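Local coordinates for protein lectin (Pleurotus ostreatus, PDB 6T0Q) that is a calcium-containing lectin that probably binds galactose-type sugars such as N-acetylgalactosamine, at residues Q26-S31 and T71-S76; H80-N85 and Q99-A104; G116-L119 and P124-I127; I131-S136 and E141-D146. All coordinates share one frame; numbering follows the deposited sequence.

Contact 1: residues Q26-S31 and T71-S76; sequences QPALLS and TIVVAS. Unlike the reference sequence in segment 26-31: Ser-31 (reference Asn).
Val-73 lays its CG1 methyl against the isobutyl end of Leu-30, with CG1 to Leu-30 CD1 at 4.0 Å. The two side chains cross at about a right angle. Strand 67-76 is an inner strand of one antiparallel sheet of the beta sandwich, and the loop 26-31 runs over the outer face of that sheet. Thr-71 and Val-73 point out toward the loop, while Ile-72 and Val-74 point the other way, to strand 79-84 of the facing sheet. With chi1 at 176°, the two methyls of Val-73 are shared between two loop residues, CG1 to Leu-30 and CG2 to Ala-28. Ala-28 CB fits between two residues, 3.9 Å from Thr-71 CG2 and 4.2 Å from Val-73 CG2. Leu-30 CD2 also rests 3.8 Å from Val-73 O. No direct hydrogen bond joins the segments; methyl groups do most of the touching, some against backbone oxygens. The loop is held from elsewhere: Ala-28 pairs through its backbone with Ala-353, and Leu-29 O bonds to Ser-130 OG. Near the start of the loop one water bridges the segments, 2.7 Å from Gln-26 O, to which it donates, and 2.8 Å from Thr-71 OG1.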
loop_
_atom_site.group_PDB
_atom_site.type_symbol
_atom_site.label_atom_id
_atom_site.label_comp_id
_atom_site.label_asym_id
_atom_site.label_seq_id
_atom_site.Cartn_x
_atom_site.Cartn_y
_atom_site.Cartn_z
ATOM N N GLN A 26 7.456 -22.220 15.293
ATOM C CA GLN A 26 7.646 -23.658 15.497
ATOM C C GLN A 26 8.796 -24.167 14.638
ATOM O O GLN A 26 8.687 -24.165 13.401
ATOM C CB GLN A 26 6.368 -24.442 15.168
ATOM C CG GLN A 26 6.580 -25.964 15.247
ATOM C CD GLN A 26 5.387 -26.783 14.747
ATOM O OE1 GLN A 26 4.277 -26.268 14.607
ATOM N NE2 GLN A 26 5.623 -28.064 14.465
ATOM N N PRO A 27 9.893 -24.626 15.234
ATOM C CA PRO A 27 11.043 -25.061 14.433
ATOM C C PRO A 27 10.703 -26.261 13.564
ATOM O O PRO A 27 10.038 -27.197 14.005
ATOM C CB PRO A 27 12.088 -25.426 15.493
ATOM C CG PRO A 27 11.706 -24.610 16.700
ATOM C CD PRO A 27 10.187 -24.646 16.675
ATOM N N ALA A 28 11.145 -26.210 12.307
ATOM C CA ALA A 28 11.206 -27.423 11.502
ATOM C C ALA A 28 12.389 -28.257 11.977
ATOM O O ALA A 28 13.470 -27.721 12.230
ATOM C CB ALA A 28 11.345 -27.085 10.015
ATOM N N LEU A 29 12.177 -29.559 12.140
ATOM C CA LEU A 29 13.187 -30.463 12.673
ATOM C C LEU A 29 13.583 -31.486 11.615
ATOM O O LEU A 29 12.765 -31.882 10.784
ATOM C CB LEU A 29 12.664 -31.200 13.911
ATOM C CG LEU A 29 12.037 -30.292 14.971
ATOM C CD1 LEU A 29 11.281 -31.127 16.013
ATOM C CD2 LEU A 29 13.118 -29.436 15.622
ATOM N N LEU A 30 14.827 -31.947 11.687
ATOM C CA LEU A 30 15.348 -32.940 10.753
ATOM C C LEU A 30 15.231 -34.364 11.275
ATOM O O LEU A 30 15.600 -35.303 10.559
ATOM C CB LEU A 30 16.812 -32.628 10.434
ATOM C CG LEU A 30 17.049 -31.373 9.584
ATOM C CD1 LEU A 30 18.545 -31.172 9.432
ATOM C CD2 LEU A 30 16.377 -31.512 8.221
ATOM N N SER A 31 14.703 -34.538 12.492
ATOM C CA SER A 31 14.773 -35.823 13.195
ATOM C C SER A 31 14.122 -36.954 12.410
ATOM O O SER A 31 14.568 -38.105 12.492
ATOM C CB SER A 31 14.102 -35.705 14.567
ATOM O OG SER A 31 14.648 -34.613 15.293
ATOM N N THR A 71 8.236 -23.668 6.347
ATOM C CA THR A 71 9.582 -23.507 6.875
ATOM C C THR A 71 10.401 -24.707 6.414
ATOM O O THR A 71 10.000 -25.851 6.646
ATOM C CB THR A 71 9.556 -23.428 8.400
ATOM O OG1 THR A 71 8.795 -22.283 8.806
ATOM C CG2 THR A 71 10.967 -23.337 8.955
ATOM N N ILE A 72 11.524 -24.456 5.750
ATOM C CA ILE A 72 12.327 -25.525 5.158
ATOM C C ILE A 72 13.710 -25.527 5.793
ATOM O O ILE A 72 14.306 -24.463 5.996
ATOM C CB ILE A 72 12.425 -25.353 3.626
ATOM C CG1 ILE A 72 11.030 -25.487 2.993
ATOM C CG2 ILE A 72 13.421 -26.357 3.008
ATOM C CD1 ILE A 72 10.930 -24.900 1.589
ATOM N N VAL A 73 14.221 -26.718 6.113
ATOM C CA VAL A 73 15.629 -26.890 6.471
ATOM C C VAL A 73 16.208 -27.948 5.546
ATOM O O VAL A 73 15.631 -29.034 5.415
ATOM C CB VAL A 73 15.824 -27.294 7.946
ATOM C CG1 VAL A 73 17.321 -27.553 8.221
ATOM C CG2 VAL A 73 15.291 -26.194 8.891
ATOM N N VAL A 74 17.340 -27.639 4.908
ATOM C CA VAL A 74 17.919 -28.532 3.905
ATOM C C VAL A 74 19.424 -28.641 4.140
ATOM O O VAL A 74 20.078 -27.668 4.532
ATOM C CB VAL A 74 17.591 -28.058 2.467
ATOM C CG1 VAL A 74 18.048 -26.613 2.238
ATOM C CG2 VAL A 74 18.211 -29.001 1.431
ATOM N N ALA A 75 19.963 -29.843 3.936
ATOM C CA ALA A 75 21.391 -30.100 4.058
ATOM C C ALA A 75 21.820 -30.976 2.893
ATOM O O ALA A 75 21.008 -31.701 2.312
ATOM C CB ALA A 75 21.733 -30.786 5.385
ATOM N N SER A 76 23.114 -30.940 2.572
ATOM C CA SER A 76 23.552 -31.658 1.383
ATOM C C SER A 76 25.014 -32.040 1.493
ATOM O O SER A 76 25.813 -31.340 2.109
ATOM C CB SER A 76 23.352 -30.816 0.111
ATOM O OG SER A 76 24.031 -29.563 0.220
HETATM O O HOH W 1 7.681 -22.889 11.262
#

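Contact 2: residues H80-N85 and Q99-A104; sequences HTFYVN and QALFVA. With NAG (2-acetamido-2-deoxy-beta-D-glucopyranose), chain C.
His-80 NE2 donates to Gln-99 OE1 in a short bond of 2.7 Å, nearly straight at the hydrogen (166°). The oxygen lies in the plane of the imidazole, but the ring and amide planes are 77° apart. Each group has a second partner: His-80 ND1 is hydrogen-bonded to Ser-76 OG and Gln-99 NE2 to Thr-91 O. The extended chain of Gln-99 carries the amide across to the imidazole. The tightly packed part lies beyond this bond. Leu-101 CD1 meets Phe-82 CB at 3.8 Å, obliquely to the ring. Val-84 and Val-103 then reach toward each other tip to tip, with CG2 of Val-84 4.1 Å from CG1 of Val-103. The strands close in along the way, from 10.2 Å between the CA atoms of His-80 and Gln-99 to 7.8 Å between those of Val-84 and Val-103. The wetter end follows, where a water links Asn-85 ND2 to Ala-104 O. On its other side, strand 99-104 carries a bound NAG: Phe-102 N donates to NAG O7 at 3.1 Å, and NAG C8 sits at the edge of the Phe-102 ring. Strands from two sheets, 18° from parallel, that meet through side chains and one water, with no direct backbone bond, form the layered core of a beta sandwich.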
loop_
_atom_site.group_PDB
_atom_site.type_symbol
_atom_site.label_atom_id
_atom_site.label_comp_id
_atom_site.label_asym_id
_atom_site.label_seq_id
_atom_site.Cartn_x
_atom_site.Cartn_y
_atom_site.Cartn_z
ATOM N N HIS A 80 23.479 -28.100 -3.018
ATOM C CA HIS A 80 22.095 -28.235 -3.459
ATOM C C HIS A 80 21.558 -26.915 -3.999
ATOM O O HIS A 80 22.016 -25.828 -3.630
ATOM C CB HIS A 80 21.183 -28.693 -2.315
ATOM C CG HIS A 80 21.143 -27.724 -1.170
ATOM N ND1 HIS A 80 21.943 -27.857 -0.055
ATOM C CD2 HIS A 80 20.420 -26.594 -0.979
ATOM C CE1 HIS A 80 21.705 -26.859 0.778
ATOM N NE2 HIS A 80 20.786 -26.076 0.239
ATOM N N THR A 81 20.543 -27.036 -4.855
ATOM C CA THR A 81 19.673 -25.932 -5.247
ATOM C C THR A 81 18.236 -26.366 -5.010
ATOM O O THR A 81 17.837 -27.441 -5.463
ATOM C CB THR A 81 19.872 -25.559 -6.724
ATOM O OG1 THR A 81 21.264 -25.332 -6.960
ATOM C CG2 THR A 81 19.088 -24.293 -7.071
ATOM N N PHE A 82 17.461 -25.535 -4.318
ATOM C CA PHE A 82 16.118 -25.888 -3.873
ATOM C C PHE A 82 15.086 -25.084 -4.659
ATOM O O PHE A 82 15.174 -23.850 -4.715
ATOM C CB PHE A 82 15.966 -25.607 -2.374
ATOM C CG PHE A 82 14.878 -26.401 -1.704
ATOM C CD1 PHE A 82 13.540 -26.107 -1.927
ATOM C CD2 PHE A 82 15.198 -27.431 -0.821
ATOM C CE1 PHE A 82 12.534 -26.846 -1.294
ATOM C CE2 PHE A 82 14.203 -28.170 -0.187
ATOM C CZ PHE A 82 12.874 -27.884 -0.423
ATOM N N TYR A 83 14.101 -25.779 -5.235
ATOM C CA TYR A 83 13.044 -25.159 -6.029
ATOM C C TYR A 83 11.675 -25.471 -5.437
ATOM O O TYR A 83 11.436 -26.583 -4.954
ATOM C CB TYR A 83 13.054 -25.657 -7.469
ATOM C CG TYR A 83 14.333 -25.417 -8.236
ATOM C CD1 TYR A 83 15.363 -26.350 -8.213
ATOM C CD2 TYR A 83 14.491 -24.280 -9.017
ATOM C CE1 TYR A 83 16.524 -26.150 -8.929
ATOM C CE2 TYR A 83 15.655 -24.071 -9.745
ATOM C CZ TYR A 83 16.661 -25.014 -9.696
ATOM O OH TYR A 83 17.817 -24.821 -10.403
ATOM N N VAL A 84 10.758 -24.507 -5.516
ATOM C CA VAL A 84 9.379 -24.731 -5.099
ATOM C C VAL A 84 8.456 -24.247 -6.209
ATOM O O VAL A 84 8.468 -23.060 -6.559
ATOM C CB VAL A 84 9.054 -24.037 -3.767
ATOM C CG1 VAL A 84 7.588 -24.281 -3.400
ATOM C CG2 VAL A 84 9.980 -24.580 -2.651
ATOM N N ASN A 85 7.671 -25.169 -6.768
ATOM C CA ASN A 85 6.754 -24.869 -7.868
ATOM C C ASN A 85 7.479 -24.159 -9.005
ATOM O O ASN A 85 6.973 -23.204 -9.594
ATOM C CB ASN A 85 5.561 -24.051 -7.371
ATOM C CG ASN A 85 4.707 -24.832 -6.406
ATOM O OD1 ASN A 85 4.436 -26.014 -6.638
ATOM N ND2 ASN A 85 4.303 -24.201 -5.301
ATOM N N GLN A 99 20.390 -25.513 6.219
ATOM C CA GLN A 99 20.086 -24.190 5.686
ATOM C C GLN A 99 18.591 -23.920 5.818
ATOM O O GLN A 99 17.776 -24.741 5.395
ATOM C CB GLN A 99 20.490 -24.091 4.216
ATOM C CG GLN A 99 20.090 -22.771 3.546
ATOM C CD GLN A 99 20.506 -22.738 2.092
ATOM O OE1 GLN A 99 20.190 -23.649 1.334
ATOM N NE2 GLN A 99 21.246 -21.709 1.702
ATOM N N ALA A 100 18.233 -22.766 6.378
ATOM C CA ALA A 100 16.830 -22.391 6.541
ATOM C C ALA A 100 16.317 -21.659 5.304
ATOM O O ALA A 100 16.972 -20.739 4.808
ATOM C CB ALA A 100 16.652 -21.497 7.768
ATOM N N LEU A 101 15.135 -22.047 4.828
ATOM C CA LEU A 101 14.474 -21.380 3.710
ATOM C C LEU A 101 12.992 -21.231 4.040
ATOM O O LEU A 101 12.414 -22.084 4.716
ATOM C CB LEU A 101 14.649 -22.173 2.401
ATOM C CG LEU A 101 16.078 -22.464 1.909
ATOM C CD1 LEU A 101 16.035 -23.407 0.716
ATOM C CD2 LEU A 101 16.810 -21.163 1.517
ATOM N N PHE A 102 12.373 -20.149 3.549
ATOM C CA PHE A 102 10.952 -19.878 3.779
ATOM C C PHE A 102 10.277 -19.587 2.446
ATOM O O PHE A 102 10.871 -18.929 1.586
ATOM C CB PHE A 102 10.748 -18.677 4.725
ATOM C CG PHE A 102 11.453 -18.815 6.052
ATOM C CD1 PHE A 102 12.762 -18.395 6.201
ATOM C CD2 PHE A 102 10.796 -19.360 7.145
ATOM C CE1 PHE A 102 13.420 -18.522 7.421
ATOM C CE2 PHE A 102 11.442 -19.488 8.378
ATOM C CZ PHE A 102 12.752 -19.071 8.514
ATOM N N VAL A 103 9.039 -20.057 2.265
ATOM C CA VAL A 103 8.390 -19.937 0.957
ATOM C C VAL A 103 6.874 -19.988 1.131
ATOM O O VAL A 103 6.351 -20.715 1.985
ATOM C CB VAL A 103 8.894 -21.033 -0.017
ATOM C CG1 VAL A 103 8.381 -22.414 0.402
ATOM C CG2 VAL A 103 8.482 -20.713 -1.464
ATOM N N ALA A 104 6.174 -19.201 0.311
ATOM C CA ALA A 104 4.727 -19.317 0.156
ATOM C C ALA A 104 4.371 -20.540 -0.687
ATOM O O ALA A 104 5.148 -20.983 -1.536
ATOM C CB ALA A 104 4.150 -18.061 -0.507
HETATM C C1 NAG C . 14.768 -15.344 -0.500
HETATM C C2 NAG C . 15.450 -16.643 -0.045
HETATM C C3 NAG C . 16.894 -16.723 -0.593
HETATM C C4 NAG C . 16.972 -16.396 -2.082
HETATM C C5 NAG C . 16.220 -15.103 -2.386
HETATM C C6 NAG C . 16.125 -14.804 -3.869
HETATM C C7 NAG C . 14.835 -17.657 2.132
HETATM C C8 NAG C . 15.030 -17.582 3.616
HETATM N N2 NAG C . 15.473 -16.724 1.409
HETATM O O3 NAG C . 17.423 -18.028 -0.377
HETATM O O4 NAG C . 18.248 -16.413 -2.606
HETATM O O5 NAG C . 14.874 -15.216 -1.907
HETATM O O6 NAG C . 15.442 -15.837 -4.568
HETATM O O7 NAG C . 14.139 -18.510 1.620
HETATM O O HOH W 2 4.831 -21.526 -4.195
#

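Contact 3: residues G116-L119 and P124-I127; sequences GQNL and PAGI. With CA (calcium ion), chain F.
Asn-118 and Ala-125 bring their CA atoms to 5.6 Å, and Gly-116 and Ile-127 to 6.4 Å. The two segments therefore run in opposite senses, yet no backbone hydrogen bond joins them. Strand 109-118 and strand 126-135 belong to different sheets of the sandwich, and a short loop connects them here. Each has its own backbone partners: Gln-117 pairs with Asp-78 and Ala-79, and Gly-126 pairs with Asp-77. Among the side chains, Ile-127 sets CG2 over the bare CA of Gly-116 at 3.9 Å. Ala-125 CB rests 3.9 Å from Asn-118 CB and also lies close to CG of the amide. The polar meeting is made through calcium. Asn-118 OD1 binds the ion at 2.5 Å, and the main-chain Pro-124 O binds it at 2.5 Å as well. The CG of Asn-118 is anti to the backbone N (chi1 -176°), and this carries OD1 to the metal. The other end of the amide is held by Ile-49 O, which accepts from ND2 and so fixes the rotation of the group. A water at 2.7 Å from the calcium ion, together with Asp-77 OD1, Asp-78 OD2 and Ser-123 OG, completes the site. Leu-119 N bonds to Asp-78 OD2, tying one ligand carboxylate to the segment 116-119. All of the protein ligands are oxygens, which suits calcium. The ion probably fixes the shape of the loop between the two strands, and two aspartates would balance its charge.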
loop_
_atom_site.group_PDB
_atom_site.type_symbol
_atom_site.label_atom_id
_atom_site.label_comp_id
_atom_site.label_asym_id
_atom_site.label_seq_id
_atom_site.Cartn_x
_atom_site.Cartn_y
_atom_site.Cartn_z
ATOM N N GLY A 116 20.816 -31.914 -6.445
ATOM C CA GLY A 116 21.895 -32.240 -5.528
ATOM C C GLY A 116 23.186 -32.448 -6.300
ATOM O O GLY A 116 23.173 -32.910 -7.436
ATOM N N GLN A 117 24.309 -32.092 -5.685
ATOM C CA GLN A 117 25.577 -32.126 -6.403
ATOM C C GLN A 117 26.646 -32.770 -5.536
ATOM O O GLN A 117 26.902 -32.320 -4.413
ATOM C CB GLN A 117 26.004 -30.716 -6.826
ATOM C CG GLN A 117 27.221 -30.707 -7.722
ATOM C CD GLN A 117 27.559 -29.319 -8.266
ATOM O OE1 GLN A 117 27.157 -28.291 -7.707
ATOM N NE2 GLN A 117 28.306 -29.291 -9.368
ATOM N N ASN A 118 27.264 -33.825 -6.062
ATOM C CA ASN A 118 28.449 -34.415 -5.451
ATOM C C ASN A 118 29.675 -33.824 -6.132
ATOM O O ASN A 118 29.842 -33.974 -7.348
ATOM C CB ASN A 118 28.450 -35.935 -5.595
ATOM C CG ASN A 118 29.637 -36.582 -4.885
ATOM O OD1 ASN A 118 30.209 -35.998 -3.966
ATOM N ND2 ASN A 118 30.020 -37.779 -5.321
ATOM N N LEU A 119 30.526 -33.157 -5.352
ATOM C CA LEU A 119 31.676 -32.452 -5.899
ATOM C C LEU A 119 32.974 -33.241 -5.806
ATOM O O LEU A 119 33.951 -32.867 -6.461
ATOM C CB LEU A 119 31.868 -31.107 -5.175
ATOM C CG LEU A 119 30.731 -30.110 -5.395
ATOM C CD1 LEU A 119 30.913 -28.876 -4.513
ATOM C CD2 LEU A 119 30.685 -29.722 -6.864
ATOM N N PRO A 124 30.784 -39.893 -0.359
ATOM C CA PRO A 124 29.333 -40.083 -0.229
ATOM C C PRO A 124 28.579 -38.900 -0.823
ATOM O O PRO A 124 29.122 -37.812 -1.004
ATOM C CB PRO A 124 29.105 -40.197 1.285
ATOM C CG PRO A 124 30.326 -39.619 1.928
ATOM C CD PRO A 124 31.464 -39.785 0.950
ATOM N N ALA A 125 27.309 -39.133 -1.146
ATOM C CA ALA A 125 26.468 -38.092 -1.730
ATOM C C ALA A 125 25.069 -38.201 -1.151
ATOM O O ALA A 125 24.553 -39.306 -0.983
ATOM C CB ALA A 125 26.395 -38.215 -3.266
ATOM N N GLY A 126 24.450 -37.063 -0.862
ATOM C CA GLY A 126 23.119 -37.113 -0.285
ATOM C C GLY A 126 22.490 -35.751 -0.094
ATOM O O GLY A 126 23.196 -34.745 0.039
ATOM N N ILE A 127 21.162 -35.698 -0.106
ATOM C CA ILE A 127 20.442 -34.495 0.281
ATOM C C ILE A 127 19.429 -34.885 1.344
ATOM O O ILE A 127 18.909 -36.007 1.360
ATOM C CB ILE A 127 19.741 -33.785 -0.909
ATOM C CG1 ILE A 127 18.723 -34.703 -1.554
ATOM C CG2 ILE A 127 20.770 -33.267 -1.943
ATOM C CD1 ILE A 127 17.725 -33.975 -2.435
HETATM CA CA CA F . 30.452 -35.738 -1.508
HETATM O O HOH W 3 32.540 -34.397 -0.375
#

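Contact 4: residues I131-S136 and E141-D146; sequences ILVHFS and ETFVTD
Ile-131 and Phe-143 pair through both of their backbone groups, with Ile-131 N to Phe-143 O at 2.7 Å and Phe-143 N to Ile-131 O at 2.8 Å. Val-133 and Glu-141 form the next such pair: Val-133 N gives to Glu-141 O at 2.9 Å, and Glu-141 N gives to Val-133 O at 3.0 Å. Between them Leu-132 and Thr-142 form a non-hydrogen-bonded pair. Ile-131 O takes a second, weaker contact from the CA-H of Thr-142. This is a beta hairpin of strands 126-135 and 140-144, and the latter is one of the two edge strands of its sheet within the chain. The packing spreads to both faces. On the face of Leu-132 and Thr-142, CD1 of Leu-132 comes within 3.3 Å of Thr-142 OG1, as the two side chains cross. The other face bears Ile-131, Val-133, Phe-135, Glu-141 and Phe-143. There Val-133 CG2 lies 3.8 Å from Phe-143 CD1, at a slant to the ring. At chi1 171° the two methyls of Val-133 part, and CG1 sits over one face of the Phe-135 ring, toward its rim. Glu-141 CB touches the edge of the Phe-135 ring at CE2, 3.7 Å away. Phe-135 also makes a cation-pi contact with Lys-65. The chemistry implies two kinds of hold: four backbone bonds set the register of the strands, while diagonal apolar contacts across them (Val-133 with Phe-143, Phe-135 with Glu-141 CB), and Val-133 on Phe-135 within one strand, join the side chains of that face.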
loop_
_atom_site.group_PDB
_atom_site.type_symbol
_atom_site.label_atom_id
_atom_site.label_comp_id
_atom_site.label_asym_id
_atom_site.label_seq_id
_atom_site.Cartn_x
_atom_site.Cartn_y
_atom_site.Cartn_z
ATOM N N ILE A 131 10.307 -30.157 5.402
ATOM C CA ILE A 131 9.412 -29.121 4.905
ATOM C C ILE A 131 8.252 -29.063 5.888
ATOM O O ILE A 131 7.382 -29.941 5.881
ATOM C CB ILE A 131 8.928 -29.434 3.484
ATOM C CG1 ILE A 131 10.130 -29.684 2.568
ATOM C CG2 ILE A 131 8.010 -28.325 2.961
ATOM C CD1 ILE A 131 9.763 -30.478 1.316
ATOM N N LEU A 132 8.239 -28.057 6.755
ATOM C CA LEU A 132 7.157 -27.900 7.717
ATOM C C LEU A 132 6.111 -26.978 7.098
ATOM O O LEU A 132 6.326 -25.764 6.996
ATOM C CB LEU A 132 7.670 -27.350 9.044
ATOM C CG LEU A 132 6.609 -27.043 10.110
ATOM C CD1 LEU A 132 5.812 -28.290 10.467
ATOM C CD2 LEU A 132 7.276 -26.461 11.351
ATOM N N VAL A 133 4.985 -27.557 6.686
ATOM C CA VAL A 133 3.925 -26.831 5.990
ATOM C C VAL A 133 2.923 -26.321 7.016
ATOM O O VAL A 133 2.454 -27.083 7.864
ATOM C CB VAL A 133 3.228 -27.735 4.956
ATOM C CG1 VAL A 133 1.977 -27.049 4.389
ATOM C CG2 VAL A 133 4.186 -28.127 3.835
ATOM N N HIS A 134 2.576 -25.041 6.930
ATOM C CA HIS A 134 1.526 -24.459 7.756
ATOM C C HIS A 134 0.257 -24.323 6.928
ATOM O O HIS A 134 0.309 -23.861 5.783
ATOM C CB HIS A 134 1.970 -23.108 8.303
ATOM C CG HIS A 134 3.244 -23.192 9.077
ATOM N ND1 HIS A 134 3.291 -23.637 10.380
ATOM C CD2 HIS A 134 4.526 -22.953 8.712
ATOM C CE1 HIS A 134 4.544 -23.637 10.796
ATOM N NE2 HIS A 134 5.314 -23.227 9.803
ATOM N N PHE A 135 -0.869 -24.745 7.502
ATOM C CA PHE A 135 -2.151 -24.784 6.811
ATOM C C PHE A 135 -3.043 -23.618 7.240
ATOM O O PHE A 135 -2.799 -22.950 8.248
ATOM C CB PHE A 135 -2.849 -26.121 7.075
ATOM C CG PHE A 135 -2.072 -27.314 6.586
ATOM C CD1 PHE A 135 -2.009 -27.609 5.230
ATOM C CD2 PHE A 135 -1.408 -28.142 7.478
ATOM C CE1 PHE A 135 -1.296 -28.700 4.771
ATOM C CE2 PHE A 135 -0.693 -29.246 7.024
ATOM C CZ PHE A 135 -0.634 -29.520 5.675
ATOM N N SER A 136 -4.099 -23.385 6.454
ATOM C CA SER A 136 -4.970 -22.230 6.670
ATOM C C SER A 136 -5.690 -22.265 8.016
ATOM O O SER A 136 -6.094 -21.208 8.511
ATOM C CB SER A 136 -5.998 -22.140 5.540
ATOM O OG SER A 136 -6.657 -23.382 5.366
ATOM N N GLU A 141 2.223 -29.618 9.355
ATOM C CA GLU A 141 2.677 -30.993 9.157
ATOM C C GLU A 141 4.030 -30.986 8.456
ATOM O O GLU A 141 4.256 -30.184 7.543
ATOM C CB GLU A 141 1.675 -31.819 8.337
ATOM C CG GLU A 141 2.165 -33.245 8.014
ATOM C CD GLU A 141 1.102 -34.101 7.329
ATOM O OE1 GLU A 141 -0.054 -33.640 7.215
ATOM O OE2 GLU A 141 1.428 -35.233 6.910
ATOM N N THR A 142 4.926 -31.881 8.886
ATOM C CA THR A 142 6.285 -31.957 8.345
ATOM C C THR A 142 6.347 -33.026 7.262
ATOM O O THR A 142 5.819 -34.128 7.442
ATOM C CB THR A 142 7.311 -32.275 9.435
ATOM O OG1 THR A 142 7.159 -31.345 10.512
ATOM C CG2 THR A 142 8.763 -32.150 8.888
ATOM N N PHE A 143 6.983 -32.692 6.143
ATOM C CA PHE A 143 7.243 -33.633 5.061
ATOM C C PHE A 143 8.752 -33.703 4.857
ATOM O O PHE A 143 9.449 -32.708 5.053
ATOM C CB PHE A 143 6.524 -33.197 3.775
ATOM C CG PHE A 143 5.023 -33.079 3.941
ATOM C CD1 PHE A 143 4.451 -31.907 4.410
ATOM C CD2 PHE A 143 4.194 -34.155 3.651
ATOM C CE1 PHE A 143 3.071 -31.804 4.572
ATOM C CE2 PHE A 143 2.816 -34.059 3.801
ATOM C CZ PHE A 143 2.256 -32.886 4.266
ATOM N N VAL A 144 9.262 -34.884 4.488
ATOM C CA VAL A 144 10.703 -35.110 4.449
ATOM C C VAL A 144 11.116 -35.684 3.100
ATOM O O VAL A 144 10.308 -36.240 2.356
ATOM C CB VAL A 144 11.176 -36.056 5.578
ATOM C CG1 VAL A 144 10.853 -35.460 6.946
ATOM C CG2 VAL A 144 10.527 -37.445 5.424
ATOM N N THR A 145 12.404 -35.544 2.795
ATOM C CA THR A 145 13.021 -36.357 1.754
ATOM C C THR A 145 13.018 -37.821 2.188
ATOM O O THR A 145 13.386 -38.137 3.324
ATOM C CB THR A 145 14.458 -35.892 1.505
ATOM O OG1 THR A 145 15.094 -35.653 2.766
ATOM C CG2 THR A 145 14.483 -34.605 0.681
ATOM N N ASP A 146 12.605 -38.712 1.288
ATOM C CA ASP A 146 12.678 -40.150 1.540
ATOM C C ASP A 146 12.518 -40.887 0.211
ATOM O O ASP A 146 12.595 -40.282 -0.865
ATOM C CB ASP A 146 11.636 -40.583 2.588
ATOM C CG ASP A 146 10.195 -40.321 2.154
ATOM O OD1 ASP A 146 9.913 -40.098 0.954
ATOM O OD2 ASP A 146 9.326 -40.347 3.052
#

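All four contacts lie in one sandwich. Contacts 1, 2 and 4 cluster, with centres about 10 to 12 Å apart. Strand 67-76 ties them together: Ile-72 N to Leu-101 O at 2.7 Å leads into contact 2, and Thr-71 O to Leu-132 N at 2.8 Å leads into contact 4. Contact 1 covers the outer face of this sheet, while contact 2 lies between the two sheets. Contact 3 sits at the calcium-binding end, about 17 Å from contact 2 and about 23 Å from contact 4, centre to centre, though it shares strand 126-135 with contact 4. The His-80 side chain is about 12 Å from a calcium ion, and contact 2 also adjoins a bound NAG.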